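Local coordinates for histone-lysine N-methyltransferase family member SUVH9 (Arabidopsis thaliana, PDB 4NJ5), which acts in gene silencing, lacks methyltransferase activity and may bind methylated DNA to recruit RNA polymerase V to chromatin, at residues R17-M21 / R420-W424; I22-R27 / A54-M58. All blocks are in the same frame, centred on the assembly; numbering follows the deposited sequence.

Contact 1: R17-M21 / R420-W424; sequences RKTRM and RWEDW
Arg17, on the long N-terminal helix, pushes its guanidinium into a loop of the SET domain, between the backbone of Arg420 and the indole of Trp421. Its NH1 donates to Arg420 O at 3.1 Å, with an N-H...O angle of 153°; the oxygen lies near the guanidinium plane, whereas the donor stands well above the carbonyl plane. A weak second bond runs from NH2 to the same oxygen. The guanidinium stands almost upright on the six-membered ring of Trp421, the two planes 84° apart, in a cation-pi contact with CZ 4.5 Å from the ring centroid. With CG anti to the backbone N (chi1 -168°) and a bend at chi3, the aliphatic part of Arg17 also packs against the indole, CD reaching Trp421 CH2 at 3.4 Å. CD of Arg420 sits over the centre of one face of the Arg17 guanidinium.

Beside this, Met21 slips its sulfur to the edge of the Trp421 ring, SD to CE3 3.9 Å, a Met-aromatic contact, while its CG meets the rim of Trp424 at CE3. Both indoles belong to the type I turn Trp421-Trp424.

The other side of the contact is looser and wetter. Partly exposed Lys18 curls toward Asp423 in a long salt bridge, NZ to OD2 3.6 Å, and a water joins the same two atoms, accepting from NZ and donating to OD2.

Two arginines approach here, Arg17 NE lying 3.7 Å from Arg420 NH2, but each has a carboxylate in a salt bridge, Glu14 with Arg17 and Asp466 with Arg420. The paired positive charge is thus probably well compensated, and Arg17 acts at once as hydrogen-bond donor, cation and apolar arm, with Met21 packed beside it against both indole rims.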
# COMPACT_ATOMS: atom_id res chain seq x y z
N ARG A 17 -4.49 1.83 -11.67
CA ARG A 17 -3.34 1.06 -11.20
C ARG A 17 -2.04 1.62 -11.79
O ARG A 17 -1.10 1.96 -11.06
CB ARG A 17 -3.51 -0.41 -11.56
CG ARG A 17 -2.53 -1.35 -10.89
CD ARG A 17 -2.90 -2.81 -11.13
NE ARG A 17 -2.67 -3.23 -12.51
CZ ARG A 17 -1.50 -3.64 -12.98
NH1 ARG A 17 -0.44 -3.69 -12.18
NH2 ARG A 17 -1.38 -4.01 -14.25
N LYS A 18 -2.00 1.73 -13.12
CA LYS A 18 -0.84 2.29 -13.80
C LYS A 18 -0.51 3.72 -13.34
O LYS A 18 0.66 4.08 -13.15
CB LYS A 18 -1.05 2.28 -15.32
CG LYS A 18 -0.99 0.89 -15.95
CD LYS A 18 0.41 0.31 -15.88
CE LYS A 18 0.46 -1.10 -16.44
NZ LYS A 18 0.07 -1.16 -17.87
N THR A 19 -1.55 4.52 -13.14
CA THR A 19 -1.34 5.90 -12.71
C THR A 19 -0.67 5.94 -11.34
O THR A 19 0.29 6.69 -11.13
CB THR A 19 -2.66 6.69 -12.64
OG1 THR A 19 -3.32 6.65 -13.91
CG2 THR A 19 -2.38 8.14 -12.26
N ARG A 20 -1.15 5.12 -10.42
CA ARG A 20 -0.59 5.10 -9.07
C ARG A 20 0.85 4.60 -9.08
O ARG A 20 1.70 5.11 -8.34
CB ARG A 20 -1.47 4.30 -8.11
CG ARG A 20 -2.85 4.93 -7.89
CD ARG A 20 -3.50 4.45 -6.60
NE ARG A 20 -2.80 4.93 -5.41
CZ ARG A 20 -3.26 4.82 -4.17
NH1 ARG A 20 -4.44 4.26 -3.95
NH2 ARG A 20 -2.56 5.29 -3.15
N MET A 21 1.12 3.60 -9.93
CA MET A 21 2.48 3.10 -10.08
C MET A 21 3.43 4.20 -10.54
O MET A 21 4.55 4.35 -10.02
CB MET A 21 2.52 1.92 -11.04
CG MET A 21 2.57 0.57 -10.37
SD MET A 21 2.99 -0.71 -11.55
CE MET A 21 1.50 -0.73 -12.54
N ARG A 420 2.68 -8.75 -13.67
CA ARG A 420 1.63 -7.73 -13.64
C ARG A 420 2.18 -6.36 -13.23
O ARG A 420 1.69 -5.32 -13.68
CB ARG A 420 0.50 -8.15 -12.70
CG ARG A 420 -0.34 -7.00 -12.17
CD ARG A 420 -1.82 -7.31 -12.22
NE ARG A 420 -2.43 -7.29 -10.89
CZ ARG A 420 -3.64 -6.82 -10.64
NH1 ARG A 420 -4.11 -6.84 -9.40
NH2 ARG A 420 -4.39 -6.33 -11.62
N TRP A 421 3.22 -6.36 -12.40
CA TRP A 421 3.75 -5.13 -11.85
C TRP A 421 5.15 -4.81 -12.34
O TRP A 421 5.93 -4.17 -11.63
CB TRP A 421 3.74 -5.21 -10.32
CG TRP A 421 2.42 -5.62 -9.76
CD1 TRP A 421 1.99 -6.90 -9.54
CD2 TRP A 421 1.35 -4.76 -9.36
NE1 TRP A 421 0.72 -6.89 -9.02
CE2 TRP A 421 0.30 -5.59 -8.90
CE3 TRP A 421 1.17 -3.37 -9.34
CZ2 TRP A 421 -0.91 -5.07 -8.43
CZ3 TRP A 421 -0.03 -2.87 -8.87
CH2 TRP A 421 -1.05 -3.71 -8.42
N GLU A 422 5.48 -5.24 -13.55
CA GLU A 422 6.82 -5.00 -14.08
C GLU A 422 7.09 -3.54 -14.43
O GLU A 422 8.24 -3.14 -14.59
CB GLU A 422 7.14 -5.95 -15.24
CG GLU A 422 7.45 -7.37 -14.79
CD GLU A 422 7.79 -8.31 -15.93
OE1 GLU A 422 7.83 -7.86 -17.09
OE2 GLU A 422 8.02 -9.51 -15.66
N ASP A 423 6.03 -2.75 -14.54
CA ASP A 423 6.17 -1.32 -14.82
C ASP A 423 6.49 -0.51 -13.57
O ASP A 423 6.60 0.71 -13.62
CB ASP A 423 4.90 -0.78 -15.49
CG ASP A 423 4.73 -1.29 -16.91
OD1 ASP A 423 5.73 -1.77 -17.50
OD2 ASP A 423 3.60 -1.21 -17.43
N TRP A 424 6.64 -1.20 -12.44
CA TRP A 424 7.02 -0.55 -11.19
C TRP A 424 8.42 0.05 -11.31
O TRP A 424 9.38 -0.64 -11.66
CB TRP A 424 6.95 -1.56 -10.04
CG TRP A 424 7.39 -1.04 -8.72
CD1 TRP A 424 8.46 -1.46 -7.98
CD2 TRP A 424 6.77 0.01 -7.96
NE1 TRP A 424 8.54 -0.74 -6.81
CE2 TRP A 424 7.51 0.17 -6.78
CE3 TRP A 424 5.65 0.83 -8.18
CZ2 TRP A 424 7.18 1.11 -5.81
CZ3 TRP A 424 5.33 1.76 -7.21
CH2 TRP A 424 6.09 1.90 -6.04
O HOH W 1 2.08 -2.37 -19.10

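Contact 2: I22-R27 / A54-M58; sequences IYDSLR and AGSMM
The Tyr23 ring takes the sulfur of Met58 at its edge, in the ring plane, in a Met-aromatic contact with SD 5.1 Å from the centroid; Gly55 N also lies at the edge, and the methyl of Ala54 comes in obliquely against CE1. The other flat group, the Arg27 guanidinium, has Asp24 OD1, from its own helix, at its edge and in its plane. Tyr23, Arg27 and their partners on 54-58 belong to a helix-helix packing in which helix 8-35 and helix 46-60, which follows it in the chain, run closer to antiparallel than parallel, their local axes 9.7 Å apart at an angle of 123°.

No hydrogen bond crosses between the segments. Leu26 reaches across to three residues of the other helix: its CD1 rests on Ala54 O at 3.6 Å and also touches CB of Met57 and CG of Met58. With CG swung anti to the backbone N (chi1 180°), Tyr23 turns its ring edge to Met58 SD and Gly55 N. The Tyr23 side chain also touches Glu89 and Val92 of helix 87-92.

Arg27 lays its CG against Ala54 CB at 3.7 Å, then bends at chi3 and turns back to Asp24, one turn earlier. An alanine here would lose both the methylene packing on Ala54 and the cation facing Asp24, and is likely to leave that carboxylate with Asn493 but without its charged mate. NE and NH2 of Arg27 both grip the single oxygen OD1 of Asp24, NH2 at 2.9 Å with an N-H...O angle of 159°, meeting it from above the carboxylate plane.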
# COMPACT_ATOMS: atom_id res chain seq x y z
N ILE A 22 2.99 4.97 -11.53
CA ILE A 22 3.77 6.11 -12.01
C ILE A 22 4.00 7.13 -10.90
O ILE A 22 5.13 7.56 -10.67
CB ILE A 22 3.11 6.80 -13.21
CG1 ILE A 22 3.20 5.92 -14.45
CG2 ILE A 22 3.76 8.15 -13.47
CD1 ILE A 22 2.66 6.58 -15.71
N TYR A 23 2.93 7.50 -10.20
CA TYR A 23 3.04 8.50 -9.14
C TYR A 23 4.05 8.11 -8.06
O TYR A 23 4.99 8.86 -7.77
CB TYR A 23 1.67 8.80 -8.52
CG TYR A 23 1.72 9.83 -7.41
CD1 TYR A 23 1.78 11.19 -7.70
CD2 TYR A 23 1.72 9.44 -6.08
CE1 TYR A 23 1.83 12.13 -6.69
CE2 TYR A 23 1.77 10.38 -5.06
CZ TYR A 23 1.83 11.72 -5.38
OH TYR A 23 1.88 12.65 -4.36
N ASP A 24 3.87 6.93 -7.48
CA ASP A 24 4.77 6.47 -6.42
C ASP A 24 6.21 6.26 -6.89
O ASP A 24 7.17 6.57 -6.16
CB ASP A 24 4.22 5.23 -5.72
CG ASP A 24 3.12 5.56 -4.72
OD1 ASP A 24 3.24 6.59 -4.03
OD2 ASP A 24 2.14 4.79 -4.63
N SER A 25 6.38 5.75 -8.12
CA SER A 25 7.73 5.62 -8.68
C SER A 25 8.41 6.98 -8.81
O SER A 25 9.59 7.13 -8.48
CB SER A 25 7.69 4.92 -10.03
OG SER A 25 7.20 3.60 -9.90
N LEU A 26 7.66 7.96 -9.30
CA LEU A 26 8.18 9.32 -9.48
C LEU A 26 8.59 9.93 -8.14
O LEU A 26 9.70 10.47 -8.01
CB LEU A 26 7.13 10.20 -10.16
CG LEU A 26 7.60 11.23 -11.20
CD1 LEU A 26 6.58 12.36 -11.27
CD2 LEU A 26 8.98 11.78 -10.89
N ARG A 27 7.69 9.85 -7.16
CA ARG A 27 8.02 10.30 -5.81
C ARG A 27 9.34 9.70 -5.35
O ARG A 27 10.26 10.41 -4.95
CB ARG A 27 6.93 9.89 -4.82
CG ARG A 27 5.82 10.90 -4.62
CD ARG A 27 5.10 10.63 -3.30
NE ARG A 27 4.86 9.20 -3.08
CZ ARG A 27 5.52 8.46 -2.20
NH1 ARG A 27 6.47 9.00 -1.44
NH2 ARG A 27 5.23 7.17 -2.07
N ALA A 54 5.94 15.57 -7.47
CA ALA A 54 5.51 14.45 -8.30
C ALA A 54 4.16 14.76 -8.93
O ALA A 54 3.95 14.54 -10.13
CB ALA A 54 5.44 13.18 -7.48
N GLY A 55 3.25 15.30 -8.13
CA GLY A 55 1.97 15.76 -8.63
C GLY A 55 2.07 16.76 -9.76
O GLY A 55 1.46 16.57 -10.81
N SER A 56 2.84 17.83 -9.57
CA SER A 56 2.93 18.89 -10.57
C SER A 56 3.58 18.40 -11.87
O SER A 56 3.18 18.79 -12.98
CB SER A 56 3.69 20.11 -10.03
OG SER A 56 5.07 19.83 -9.91
N MET A 57 4.58 17.55 -11.72
CA MET A 57 5.23 16.93 -12.87
C MET A 57 4.26 16.04 -13.64
O MET A 57 4.26 16.03 -14.86
CB MET A 57 6.44 16.11 -12.43
CG MET A 57 7.61 16.95 -11.97
SD MET A 57 8.99 15.92 -11.46
CE MET A 57 9.44 15.17 -13.02
N MET A 58 3.42 15.30 -12.92
CA MET A 58 2.43 14.48 -13.61
C MET A 58 1.35 15.34 -14.26
O MET A 58 0.77 14.96 -15.27
CB MET A 58 1.82 13.44 -12.68
CG MET A 58 2.75 12.28 -12.42
SD MET A 58 1.98 10.98 -11.45
CE MET A 58 0.75 10.38 -12.60

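In the fold
Helix 8-35 serves both contacts, with its residues 17-21 used in contact 1 and the next turns, 22-27, in contact 2; the centres are 12 Å apart. Along the chain, helix 46-60 follows soon after, whereas the partner loop 420-424 comes about 400 residues after 17-21, in the SET domain, so the short-range pairing lies wholly within the span that contact 1 closes. The two also touch directly: Trp424 packs on Asp24 and Ser25, and Thr19 meets Met58. Helix 8-35 thus packs both on helix 46-60 and on the SET-domain loop, away from the zinc cluster of the pre-SET region.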